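Local structure of elongin-C (Saccharomyces cerevisiae, 5ZB2) at residues B[24-29]-B[53-58]. The protein serves as the linker between cullin CUL3 and a substrate receptor in an E3 ubiquitin ligase that triggers proteolysis of RNA polymerase II. Sequence-based numbering, arbitrary orientation.
Sequences SKDDKE and FDSHIL
S24 meets the turn into the helix at F53, and its side chain can be followed outward from the backbone. Its CA and CB both rest against one methyl of L58, CB lying 3.7 Å from L58 CD2. From CB the chain runs to OG, which is anti to the backbone N (chi1 179°), and this carries it across to F53 O. There S24 OG donates to F53 O at 2.9 Å, tilted 29° out of that carbonyl's plane. The other methyl of L58 packs nearby, its CD1 3.8 Å from S24 OG. The same carbonyl oxygen takes a second bond from the next residue: K25 N reaches F53 O at 3.1 Å, almost in line with the C=O bond. Two donors from consecutive residues thus grip one carbonyl and tie the loop to the residue just ahead of the helix N-cap, D54. An alanine in place of S24 would keep the CB contact with L58, but would probably cost F53 O the hydroxyl, one of its two donors here, and hold the carbonyl less firmly. K25 CB also sits close to F53 O, while beyond CG its extended chain leads away from 53-58.

Beside this bond, S55 OG meets the side chains of D26 and K28. It gives a weak hydrogen bond to D26 OD2 at 3.3 Å, and the aliphatic part of K28 lies against it, with K28 CD 3.4 Å from S55 OG.

The contact packs the hairpin loop between antiparallel strands 19-23 and 29-33 against the start of helix 55-71, within the Skp1-family POZ fold. L58 continues inward to L22 of strand 19-23 and to L50, while F53 and I57 turn to A97 of helix 91-101.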
# COMPACT_ATOMS: atom_id res chain seq x y z
N SER B 24 22.18 -8.52 39.59
CA SER B 24 21.63 -8.98 38.33
C SER B 24 20.76 -10.21 38.55
O SER B 24 20.60 -10.70 39.67
CB SER B 24 22.77 -9.29 37.35
OG SER B 24 22.25 -9.76 36.12
N LYS B 25 20.18 -10.71 37.45
CA LYS B 25 19.47 -11.98 37.52
C LYS B 25 20.39 -13.08 38.03
O LYS B 25 20.03 -13.84 38.94
CB LYS B 25 18.90 -12.35 36.15
CG LYS B 25 18.03 -13.60 36.16
CD LYS B 25 17.36 -13.82 34.82
CE LYS B 25 16.41 -15.02 34.87
NZ LYS B 25 15.68 -15.22 33.59
N ASP B 26 21.59 -13.18 37.46
CA ASP B 26 22.64 -13.98 38.05
C ASP B 26 23.13 -13.31 39.33
O ASP B 26 22.95 -12.11 39.54
CB ASP B 26 23.79 -14.17 37.07
CG ASP B 26 23.40 -15.00 35.87
OD1 ASP B 26 22.55 -15.90 36.01
OD2 ASP B 26 23.95 -14.76 34.77
N ASP B 27 23.77 -14.11 40.19
CA ASP B 27 24.23 -13.59 41.48
C ASP B 27 25.32 -12.54 41.34
O ASP B 27 25.71 -11.95 42.36
CB ASP B 27 24.73 -14.75 42.34
CG ASP B 27 23.61 -15.71 42.73
OD1 ASP B 27 22.46 -15.26 42.86
OD2 ASP B 27 23.90 -16.91 42.90
N LYS B 28 25.81 -12.28 40.13
CA LYS B 28 26.84 -11.26 39.95
C LYS B 28 26.31 -9.89 40.36
O LYS B 28 25.18 -9.52 40.03
CB LYS B 28 27.29 -11.23 38.49
CG LYS B 28 27.75 -12.57 37.94
CD LYS B 28 28.35 -12.44 36.55
CE LYS B 28 28.57 -13.80 35.91
NZ LYS B 28 29.50 -14.65 36.70
N GLU B 29 27.14 -9.14 41.09
CA GLU B 29 26.78 -7.83 41.60
C GLU B 29 27.56 -6.75 40.86
O GLU B 29 28.54 -7.01 40.16
CB GLU B 29 27.05 -7.74 43.10
CG GLU B 29 26.26 -8.73 43.94
CD GLU B 29 26.51 -8.59 45.43
OE1 GLU B 29 27.35 -7.74 45.81
OE2 GLU B 29 25.88 -9.31 46.22
N PHE B 53 17.11 -9.60 33.87
CA PHE B 53 18.17 -8.99 33.08
C PHE B 53 19.47 -9.73 33.33
O PHE B 53 19.84 -9.98 34.48
CB PHE B 53 18.33 -7.50 33.41
CG PHE B 53 17.22 -6.63 32.89
CD1 PHE B 53 16.62 -6.90 31.66
CD2 PHE B 53 16.77 -5.54 33.62
CE1 PHE B 53 15.61 -6.10 31.18
CE2 PHE B 53 15.75 -4.74 33.14
CZ PHE B 53 15.17 -5.02 31.92
N ASP B 54 20.17 -10.06 32.24
CA ASP B 54 21.40 -10.83 32.32
C ASP B 54 22.56 -9.95 32.77
O ASP B 54 22.46 -8.73 32.88
CB ASP B 54 21.71 -11.48 30.97
CG ASP B 54 20.61 -12.40 30.50
OD1 ASP B 54 19.93 -13.00 31.36
OD2 ASP B 54 20.42 -12.53 29.27
N SER B 55 23.70 -10.60 33.02
CA SER B 55 24.87 -9.90 33.54
C SER B 55 25.45 -8.94 32.52
O SER B 55 25.89 -7.84 32.87
CB SER B 55 25.92 -10.92 33.99
OG SER B 55 25.40 -11.79 34.97
N HIS B 56 25.46 -9.33 31.24
CA HIS B 56 26.03 -8.48 30.21
C HIS B 56 25.21 -7.21 30.01
O HIS B 56 25.75 -6.18 29.59
CB HIS B 56 26.14 -9.25 28.89
CG HIS B 56 24.83 -9.75 28.37
ND1 HIS B 56 24.11 -9.08 27.40
CD2 HIS B 56 24.11 -10.85 28.68
CE1 HIS B 56 23.01 -9.75 27.13
NE2 HIS B 56 22.98 -10.83 27.90
N ILE B 57 23.91 -7.26 30.31
CA ILE B 57 23.07 -6.08 30.14
C ILE B 57 23.38 -5.04 31.22
O ILE B 57 23.64 -3.87 30.92
CB ILE B 57 21.58 -6.47 30.15
CG1 ILE B 57 21.27 -7.43 29.00
CG2 ILE B 57 20.68 -5.24 30.08
CD1 ILE B 57 21.50 -6.85 27.60
N LEU B 58 23.35 -5.46 32.49
CA LEU B 58 23.60 -4.52 33.58
C LEU B 58 24.99 -3.91 33.47
O LEU B 58 25.16 -2.71 33.70
CB LEU B 58 23.43 -5.22 34.93
CG LEU B 58 21.98 -5.38 35.41
CD1 LEU B 58 21.25 -6.44 34.61
CD2 LEU B 58 21.95 -5.71 36.89